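Local coordinates for protein titin (Homo sapiens, PDB 3LCY) that is a giant muscle protein that spans the half-sarcomere, probably acting as scaffold and molecular spring, and also carries a protein kinase domain, at residues A[174-179]-A[185-190]; A[9-14]-A[59-64]; A[51-56]-A[72-77]. All coordinates share one frame; numbering follows the deposited sequence.

Interaction 1. Residues A[174-179]-A[185-190]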
loop_
_atom_site.group_PDB
_atom_site.type_symbol
_atom_site.label_atom_id
_atom_site.label_comp_id
_atom_site.label_asym_id
_atom_site.label_seq_id
_atom_site.Cartn_x
_atom_site.Cartn_y
_atom_site.Cartn_z
ATOM N N LYS A 174 -4.830 -28.263 -9.180
ATOM C CA LYS A 174 -3.916 -27.362 -8.489
ATOM C C LYS A 174 -3.811 -26.005 -9.181
ATOM O O LYS A 174 -3.756 -25.924 -10.409
ATOM C CB LYS A 174 -2.525 -27.990 -8.370
ATOM C CG LYS A 174 -2.262 -28.728 -7.066
ATOM C CD LYS A 174 -2.866 -30.121 -7.069
ATOM C CE LYS A 174 -2.420 -30.910 -5.847
ATOM N NZ LYS A 174 -2.972 -32.291 -5.839
ATOM N N TYR A 175 -3.787 -24.945 -8.379
ATOM C CA TYR A 175 -3.604 -23.591 -8.885
ATOM C C TYR A 175 -2.388 -22.956 -8.227
ATOM O O TYR A 175 -2.134 -23.175 -7.043
ATOM C CB TYR A 175 -4.838 -22.735 -8.594
ATOM C CG TYR A 175 -6.032 -23.032 -9.469
ATOM C CD1 TYR A 175 -6.780 -24.186 -9.289
ATOM C CD2 TYR A 175 -6.422 -22.147 -10.466
ATOM C CE1 TYR A 175 -7.878 -24.457 -10.084
ATOM C CE2 TYR A 175 -7.518 -22.409 -11.266
ATOM C CZ TYR A 175 -8.243 -23.565 -11.069
ATOM O OH TYR A 175 -9.335 -23.830 -11.863
ATOM N N LYS A 176 -1.633 -22.172 -8.989
ATOM C CA LYS A 176 -0.503 -21.444 -8.423
ATOM C C LYS A 176 -0.670 -19.938 -8.584
ATOM O O LYS A 176 -0.866 -19.441 -9.694
ATOM C CB LYS A 176 0.824 -21.877 -9.055
ATOM C CG LYS A 176 2.026 -21.138 -8.469
ATOM C CD LYS A 176 3.192 -21.049 -9.443
ATOM C CE LYS A 176 3.886 -22.387 -9.622
ATOM N NZ LYS A 176 5.088 -22.263 -10.498
ATOM N N VAL A 177 -0.593 -19.219 -7.472
ATOM C CA VAL A 177 -0.578 -17.764 -7.507
ATOM C C VAL A 177 0.846 -17.278 -7.266
ATOM O O VAL A 177 1.484 -17.656 -6.282
ATOM C CB VAL A 177 -1.531 -17.158 -6.462
ATOM C CG1 VAL A 177 -1.266 -17.756 -5.090
ATOM C CG2 VAL A 177 -1.385 -15.646 -6.435
ATOM N N GLN A 178 1.352 -16.458 -8.176
ATOM C CA GLN A 178 2.710 -15.957 -8.079
ATOM C C GLN A 178 2.815 -14.446 -7.968
ATOM O O GLN A 178 2.175 -13.716 -8.708
ATOM C CB GLN A 178 3.498 -16.435 -9.292
ATOM C CG GLN A 178 4.986 -16.493 -9.089
ATOM C CD GLN A 178 5.662 -17.326 -10.140
ATOM O OE1 GLN A 178 5.580 -17.031 -11.326
ATOM N NE2 GLN A 178 6.332 -18.381 -9.713
ATOM N N LEU A 179 3.639 -13.993 -7.037
ATOM C CA LEU A 179 3.860 -12.577 -6.821
ATOM C C LEU A 179 5.337 -12.268 -6.994
ATOM O O LEU A 179 6.177 -12.922 -6.401
ATOM C CB LEU A 179 3.411 -12.181 -5.418
ATOM C CG LEU A 179 1.911 -12.067 -5.158
ATOM C CD1 LEU A 179 1.165 -13.158 -5.869
ATOM C CD2 LEU A 179 1.630 -12.134 -3.680
ATOM N N THR A 185 10.504 -13.061 -5.313
ATOM C CA THR A 185 9.279 -13.710 -5.756
ATOM C C THR A 185 8.773 -14.681 -4.698
ATOM O O THR A 185 9.534 -15.132 -3.842
ATOM C CB THR A 185 9.495 -14.481 -7.070
ATOM O OG1 THR A 185 8.266 -15.090 -7.483
ATOM C CG2 THR A 185 10.548 -15.560 -6.886
ATOM N N VAL A 186 7.483 -14.992 -4.761
ATOM C CA VAL A 186 6.877 -15.971 -3.867
ATOM C C VAL A 186 5.658 -16.577 -4.551
ATOM O O VAL A 186 5.058 -15.955 -5.430
ATOM C CB VAL A 186 6.458 -15.344 -2.522
ATOM C CG1 VAL A 186 5.220 -14.481 -2.702
ATOM C CG2 VAL A 186 6.206 -16.432 -1.484
ATOM N N ASP A 187 5.302 -17.796 -4.164
ATOM C CA ASP A 187 4.149 -18.459 -4.756
ATOM C C ASP A 187 3.465 -19.396 -3.769
ATOM O O ASP A 187 4.060 -19.819 -2.777
ATOM C CB ASP A 187 4.550 -19.224 -6.021
ATOM C CG ASP A 187 5.372 -20.461 -5.720
ATOM O OD1 ASP A 187 4.793 -21.459 -5.243
ATOM O OD2 ASP A 187 6.595 -20.442 -5.974
ATOM N N ALA A 188 2.207 -19.711 -4.051
ATOM C CA ALA A 188 1.440 -20.628 -3.222
ATOM C C ALA A 188 0.572 -21.514 -4.103
ATOM O O ALA A 188 0.089 -21.080 -5.148
ATOM C CB ALA A 188 0.585 -19.859 -2.230
ATOM N N ILE A 189 0.381 -22.759 -3.685
ATOM C CA ILE A 189 -0.428 -23.698 -4.452
ATOM C C ILE A 189 -1.759 -23.989 -3.765
ATOM O O ILE A 189 -1.799 -24.412 -2.610
ATOM C CB ILE A 189 0.327 -25.013 -4.716
ATOM C CG1 ILE A 189 1.463 -24.775 -5.713
ATOM C CG2 ILE A 189 -0.624 -26.077 -5.237
ATOM C CD1 ILE A 189 2.233 -26.026 -6.079
ATOM N N LEU A 190 -2.847 -23.751 -4.490
ATOM C CA LEU A 190 -4.188 -23.967 -3.963
ATOM C C LEU A 190 -4.840 -25.158 -4.652
ATOM O O LEU A 190 -4.975 -25.180 -5.875
ATOM C CB LEU A 190 -5.054 -22.719 -4.160
ATOM C CG LEU A 190 -4.616 -21.396 -3.523
ATOM C CD1 LEU A 190 -3.350 -20.856 -4.164
ATOM C CD2 LEU A 190 -5.733 -20.375 -3.634
HETATM O O HOH W 1 8.224 -18.461 -6.802
#

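Interaction 2. Residues A[9-14]-A[59-64]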
loop_
_atom_site.group_PDB
_atom_site.type_symbol
_atom_site.label_atom_id
_atom_site.label_comp_id
_atom_site.label_asym_id
_atom_site.label_seq_id
_atom_site.Cartn_x
_atom_site.Cartn_y
_atom_site.Cartn_z
ATOM N N GLY A 9 7.490 30.704 3.950
ATOM C CA GLY A 9 8.045 30.525 2.629
ATOM C C GLY A 9 8.789 29.219 2.554
ATOM O O GLY A 9 9.510 28.861 3.468
ATOM N N ILE A 10 8.608 28.499 1.465
ATOM C CA ILE A 10 9.274 27.228 1.309
ATOM C C ILE A 10 10.697 27.404 0.809
ATOM O O ILE A 10 10.919 28.000 -0.223
ATOM C CB ILE A 10 8.468 26.322 0.359
ATOM C CG1 ILE A 10 7.142 25.942 1.015
ATOM C CG2 ILE A 10 9.243 25.088 0.001
ATOM C CD1 ILE A 10 6.061 25.584 0.065
ATOM N N ARG A 11 11.660 26.878 1.563
ATOM C CA ARG A 11 13.068 26.929 1.179
ATOM C C ARG A 11 13.388 25.635 0.463
ATOM O O ARG A 11 13.986 25.628 -0.592
ATOM C CB ARG A 11 13.962 27.102 2.390
ATOM C CG ARG A 11 14.022 28.506 2.878
ATOM C CD ARG A 11 14.956 29.315 2.029
ATOM N NE ARG A 11 14.887 30.733 2.338
ATOM C CZ ARG A 11 15.583 31.325 3.296
ATOM N NH1 ARG A 11 16.393 30.631 4.068
ATOM N NH2 ARG A 11 15.456 32.617 3.491
ATOM N N LYS A 12 12.957 24.541 1.059
ATOM C CA LYS A 12 13.086 23.222 0.495
ATOM C C LYS A 12 11.718 22.590 0.610
ATOM O O LYS A 12 11.171 22.487 1.684
ATOM C CB LYS A 12 14.126 22.421 1.265
ATOM C CG LYS A 12 14.354 21.014 0.772
ATOM C CD LYS A 12 13.550 19.999 1.571
ATOM C CE LYS A 12 13.609 18.618 0.935
ATOM N NZ LYS A 12 12.759 17.630 1.625
ATOM N N GLU A 13 11.149 22.195 -0.511
ATOM C CA GLU A 13 9.854 21.544 -0.515
ATOM C C GLU A 13 9.987 20.068 -0.201
ATOM O O GLU A 13 11.048 19.500 -0.333
ATOM C CB GLU A 13 9.169 21.743 -1.851
ATOM C CG GLU A 13 9.838 21.056 -2.987
ATOM C CD GLU A 13 9.053 21.194 -4.239
ATOM O OE1 GLU A 13 8.530 22.293 -4.474
ATOM O OE2 GLU A 13 8.940 20.209 -4.982
ATOM N N MET A 14 8.899 19.446 0.202
ATOM C CA MET A 14 8.924 18.032 0.510
ATOM C C MET A 14 9.219 17.201 -0.716
ATOM O O MET A 14 8.814 17.530 -1.812
ATOM C CB MET A 14 7.615 17.583 1.133
ATOM C CG MET A 14 7.482 17.949 2.569
ATOM S SD MET A 14 6.097 17.147 3.303
ATOM C CE MET A 14 6.863 15.682 3.927
ATOM N N ASP A 59 12.704 22.853 14.215
ATOM C CA ASP A 59 13.589 23.793 14.857
ATOM C C ASP A 59 13.149 25.197 14.494
ATOM O O ASP A 59 13.812 26.167 14.803
ATOM C CB ASP A 59 15.041 23.542 14.466
ATOM C CG ASP A 59 15.293 23.766 13.015
ATOM O OD1 ASP A 59 14.387 24.208 12.319
ATOM O OD2 ASP A 59 16.408 23.505 12.566
ATOM N N GLY A 60 12.011 25.277 13.828
ATOM C CA GLY A 60 11.454 26.520 13.335
ATOM C C GLY A 60 11.782 26.797 11.882
ATOM O O GLY A 60 11.210 27.674 11.283
ATOM N N ARG A 61 12.722 26.051 11.325
ATOM C CA ARG A 61 13.080 26.165 9.920
ATOM C C ARG A 61 12.909 24.839 9.179
ATOM O O ARG A 61 12.307 24.781 8.122
ATOM C CB ARG A 61 14.508 26.677 9.762
ATOM C CG ARG A 61 14.745 28.005 10.425
ATOM C CD ARG A 61 16.189 28.437 10.320
ATOM N NE ARG A 61 16.456 29.227 9.124
ATOM C CZ ARG A 61 17.121 28.777 8.068
ATOM N NH1 ARG A 61 17.587 27.538 8.055
ATOM N NH2 ARG A 61 17.322 29.564 7.025
ATOM N N THR A 62 13.443 23.773 9.757
ATOM C CA THR A 62 13.366 22.465 9.144
ATOM C C THR A 62 12.344 21.634 9.864
ATOM O O THR A 62 12.427 21.446 11.062
ATOM C CB THR A 62 14.702 21.739 9.201
ATOM O OG1 THR A 62 15.703 22.556 8.611
ATOM C CG2 THR A 62 14.616 20.446 8.439
ATOM N N HIS A 63 11.375 21.132 9.120
ATOM C CA HIS A 63 10.321 20.348 9.725
ATOM C C HIS A 63 10.286 18.932 9.190
ATOM O O HIS A 63 10.115 18.704 8.009
ATOM C CB HIS A 63 9.003 21.070 9.524
ATOM C CG HIS A 63 9.146 22.552 9.581
ATOM N ND1 HIS A 63 9.546 23.211 10.719
ATOM C CD2 HIS A 63 8.990 23.503 8.634
ATOM C CE1 HIS A 63 9.614 24.503 10.477
ATOM N NE2 HIS A 63 9.277 24.707 9.221
ATOM N N THR A 64 10.432 17.986 10.101
ATOM C CA THR A 64 10.492 16.590 9.757
ATOM C C THR A 64 9.442 15.763 10.456
ATOM O O THR A 64 9.239 15.881 11.641
ATOM C CB THR A 64 11.877 15.989 10.089
ATOM O OG1 THR A 64 12.901 16.791 9.514
ATOM C CG2 THR A 64 11.999 14.600 9.531
#

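Interaction 3. Residues A[51-56]-A[72-77]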
loop_
_atom_site.group_PDB
_atom_site.type_symbol
_atom_site.label_atom_id
_atom_site.label_comp_id
_atom_site.label_asym_id
_atom_site.label_seq_id
_atom_site.Cartn_x
_atom_site.Cartn_y
_atom_site.Cartn_z
ATOM N N SER A 51 2.758 10.998 18.112
ATOM C CA SER A 51 2.720 9.776 18.900
ATOM C C SER A 51 4.029 9.027 18.711
ATOM O O SER A 51 5.014 9.596 18.240
ATOM C CB SER A 51 1.552 8.894 18.461
ATOM O OG SER A 51 1.738 8.433 17.134
ATOM N N ARG A 52 4.041 7.751 19.076
ATOM C CA ARG A 52 5.230 6.931 18.890
ATOM C C ARG A 52 5.403 6.583 17.417
ATOM O O ARG A 52 6.523 6.432 16.931
ATOM C CB ARG A 52 5.154 5.660 19.735
ATOM C CG ARG A 52 6.277 4.671 19.460
ATOM C CD ARG A 52 6.296 3.538 20.472
ATOM N NE ARG A 52 6.661 4.007 21.807
ATOM C CZ ARG A 52 6.761 3.223 22.876
ATOM N NH1 ARG A 52 6.524 1.923 22.775
ATOM N NH2 ARG A 52 7.099 3.741 24.049
ATOM N N LYS A 53 4.287 6.463 16.707
ATOM C CA LYS A 53 4.324 6.141 15.287
ATOM C C LYS A 53 4.629 7.375 14.443
ATOM O O LYS A 53 5.381 7.302 13.473
ATOM C CB LYS A 53 3.008 5.505 14.838
ATOM C CG LYS A 53 3.012 5.057 13.386
ATOM C CD LYS A 53 1.681 4.450 12.983
ATOM C CE LYS A 53 1.725 3.948 11.549
ATOM N NZ LYS A 53 0.416 3.397 11.099
ATOM N N TYR A 54 4.041 8.509 14.811
ATOM C CA TYR A 54 4.282 9.751 14.088
ATOM C C TYR A 54 5.076 10.736 14.938
ATOM O O TYR A 54 4.499 11.520 15.691
ATOM C CB TYR A 54 2.962 10.392 13.654
ATOM C CG TYR A 54 2.077 9.493 12.821
ATOM C CD1 TYR A 54 2.431 9.144 11.525
ATOM C CD2 TYR A 54 0.877 9.008 13.325
ATOM C CE1 TYR A 54 1.621 8.326 10.759
ATOM C CE2 TYR A 54 0.061 8.190 12.567
ATOM C CZ TYR A 54 0.436 7.852 11.286
ATOM O OH TYR A 54 -0.379 7.040 10.532
ATOM N N LYS A 55 6.399 10.691 14.816
ATOM C CA LYS A 55 7.261 11.616 15.542
ATOM C C LYS A 55 7.395 12.914 14.754
ATOM O O LYS A 55 7.560 12.894 13.535
ATOM C CB LYS A 55 8.636 10.995 15.782
ATOM C CG LYS A 55 8.593 9.549 16.260
ATOM C CD LYS A 55 9.989 9.032 16.568
ATOM C CE LYS A 55 10.007 7.515 16.662
ATOM N NZ LYS A 55 9.035 6.994 17.662
ATOM N N MET A 56 7.295 14.048 15.425
ATOM C CA MET A 56 7.388 15.326 14.734
ATOM C C MET A 56 8.490 16.223 15.261
ATOM O O MET A 56 8.549 16.507 16.431
ATOM C CB MET A 56 6.052 16.041 14.811
ATOM C CG MET A 56 4.914 15.094 14.642
ATOM S SD MET A 56 3.308 15.831 14.581
ATOM C CE MET A 56 2.380 14.517 13.850
ATOM N N GLN A 72 1.209 -1.535 4.909
ATOM C CA GLN A 72 1.208 -1.024 3.566
ATOM C C GLN A 72 0.462 0.255 3.409
ATOM O O GLN A 72 0.767 1.028 2.594
ATOM C CB GLN A 72 0.690 -2.067 2.599
ATOM C CG GLN A 72 1.763 -2.863 2.026
ATOM C CD GLN A 72 1.305 -4.010 1.218
ATOM O OE1 GLN A 72 2.036 -4.536 0.437
ATOM N NE2 GLN A 72 0.108 -4.402 1.398
ATOM N N GLU A 73 -0.519 0.451 4.235
ATOM C CA GLU A 73 -1.360 1.611 4.188
ATOM C C GLU A 73 -0.682 2.930 4.565
ATOM O O GLU A 73 -1.234 3.966 4.400
ATOM C CB GLU A 73 -2.576 1.347 5.034
ATOM C CG GLU A 73 -3.561 0.480 4.381
ATOM C CD GLU A 73 -3.553 -0.930 4.851
ATOM O OE1 GLU A 73 -4.612 -1.533 4.986
ATOM O OE2 GLU A 73 -2.492 -1.465 5.043
ATOM N N ASP A 74 0.503 2.842 5.139
ATOM C CA ASP A 74 1.319 3.960 5.546
ATOM C C ASP A 74 1.926 4.636 4.366
ATOM O O ASP A 74 2.429 5.686 4.494
ATOM C CB ASP A 74 2.441 3.543 6.491
ATOM C CG ASP A 74 1.964 3.106 7.770
ATOM O OD1 ASP A 74 2.600 2.321 8.385
ATOM O OD2 ASP A 74 0.945 3.528 8.175
ATOM N N GLU A 75 1.894 3.996 3.226
ATOM C CA GLU A 75 2.423 4.557 2.042
ATOM C C GLU A 75 1.541 5.691 1.567
ATOM O O GLU A 75 0.465 5.845 2.026
ATOM C CB GLU A 75 2.546 3.493 0.979
ATOM C CG GLU A 75 1.296 3.276 0.169
ATOM C CD GLU A 75 1.171 1.925 -0.385
ATOM O OE1 GLU A 75 0.075 1.450 -0.528
ATOM O OE2 GLU A 75 2.162 1.338 -0.674
ATOM N N GLY A 76 2.020 6.515 0.668
ATOM C CA GLY A 76 1.166 7.569 0.214
ATOM C C GLY A 76 1.457 8.983 0.540
ATOM O O GLY A 76 2.506 9.306 0.916
ATOM N N VAL A 77 0.468 9.837 0.356
ATOM C CA VAL A 77 0.602 11.268 0.601
ATOM C C VAL A 77 0.649 11.774 2.033
ATOM O O VAL A 77 -0.140 11.389 2.865
ATOM C CB VAL A 77 -0.520 12.040 -0.117
ATOM C CG1 VAL A 77 -0.356 13.517 0.080
ATOM C CG2 VAL A 77 -0.532 11.715 -1.577
HETATM O O HOH W 2 0.507 6.310 8.126
#

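Interaction 1. Residues A[174-179]-A[185-190]
Val-177 and Leu-190 meet on the tightly packed face of two antiparallel strands, where CG1 of Val-177 lies 3.8 Å from CD1 of Leu-190. With chi1 at 51° this methyl is flanked by both backbone neighbours of CA, and it is the branch that touches the second strand. The same methyl also touches CB of Ala-188. Further along, CB of Leu-179 rests 4.0 Å from CG1 of Val-186. Phe-103 of strand 88-103 touches the side chains of Val-177, Leu-179, Val-186 and Ala-188, and Leu-123 packs on Leu-190. The Tyr-175 ring swings away from the second strand, stacking with His-139 and bonding through OH to His-171 O, the tyrosine corner of this domain, yet its edge still meets Leu-190 O in plane.

This is the F-G hairpin of an I-set immunoglobulin sandwich. Six backbone hydrogen bonds join it, two in each of the pairs Tyr-175/Leu-190, Val-177/Ala-188 and Leu-179/Val-186. The straightest runs from Leu-179 N to Val-186 O, 2.9 Å long with an angle of 178° at the hydrogen. Between them lie the non-hydrogen-bonded pairs, Lys-176/Ile-189 and Gln-178/Asp-187, where CA-H...O contacts fill in.

The side chains of these pairs form the looser, more solvent-exposed face. Lys-176 passes its aliphatic CG 4.0 Å from CB of Asp-187, but its NZ stays 5.1 Å from Asp-187 OD2, and the lysine makes a cation-pi contact with Phe-138 instead. The Gln-178 amide and the Asp-187 carboxylate, their planes 65° apart, share a water, which donates to Asp-187 OD2 at 2.7 Å and is only weakly held by Gln-178 NE2 and Thr-185 OG1, the latter also bonded to Ser-180 OG. At the far end, CG2 of Ile-189 touches CG of Lys-174 at 3.6 Å.

Interaction 2. Residues A[9-14]-A[59-64]
Arg-11 and Arg-61 bring their guanidinium groups together over the outer face of the A-B-E-D sheet of an I-set immunoglobulin domain, spanning strand 24-34, which lies between strands 6-10 and 62-68. Their backbones are well apart, with CA of Arg-11 8.8 Å from CA of Arg-61, and only the side-chain ends come near each other.

The contact itself is one of like charges. NH1 of Arg-11 lies 3.3 Å from NH2 of Arg-61, two donors facing one another. Arg-61 NH2 sits at the edge of the Arg-11 guanidinium, near its plane, and the two planes are turned 64° apart, so the groups do not stack. A bend at chi3 (90°) brings the end of Arg-61 nearer to Arg-11. Taken alone the pairing is probably unfavourable, though solvent would be expected to screen these exposed side chains. A crystal neighbour touching Arg-11 may influence its position.

Backbone hydrogen bonds root both arms on strand 24-34: Arg-61 pairs with Ile-31, while Arg-11 and Lys-12 both face Gln-30 in a classic beta bulge. At Arg-11 the chain leaves strand 6-10 for strand 17-20 of the other sheet, the A to A' switch.

Asp-59 adds an Asx motif that includes an Asx turn: its OD1 accepts from Arg-61 N at 2.7 Å, nearly along its C-O axis, and from Thr-62 N at 2.8 Å, from opposite faces of the carboxylate plane.

Interaction 3. Residues A[51-56]-A[72-77]
The E-F turn of this immunoglobulin domain holds the tyrosine corner made by Tyr-78 OH and the backbone O of Asp-74. A salt bridge between Asp-74 and Lys-53 joins it to the loop leading into the D strand, in the manner of the basic-acidic pair seen at this place in many immunoglobulin domains. Lys-53 NZ, which is shared with Glu-70 OE2 in a second salt bridge, gives a hydrogen bond of 3.0 Å to Asp-74 OD2, met on its syn side and 19° out of the carboxylate plane. The lysine chain is fully extended, with CG anti to the backbone N (chi1 -176°), and approaches the aspartate from the opposite direction. It runs over the Tyr-54 ring, its CG 4.2 Å above the ring centre. A water links Tyr-54 OH, at 2.7 Å, with Asp-74 OD2, to which it donates at 2.8 Å.

Asp-74 OD1 is engaged by Glu-70 N and, weakly, by Glu-71 N. With the ammonium, water and backbone N-H groups all directed at its carboxylate, buried Asp-74 is probably kept ionised, and Lys-53 between two acids is probably kept protonated.

The three contacts are distributed over two immunoglobulin domains of one chain. Interactions 2 and 3 belong to the first, with centres 19 Å apart; their segments alternate along the sequence, and strands 54-58 and 62-68 are neighbours in the same sheet. Interaction 1 belongs to the second domain and lies on the opposite side of the chain's centre from both. Its centre is 46 Å from that of interaction 2, but its nearest atoms come within about 9 Å of interaction 3, at the end of the first domain facing the second. There, Gln-72 OE1 takes a hydrogen bond from Gly-129 N and Glu-75 forms a salt bridge with Arg-130, both on strand 121-130 of the second domain.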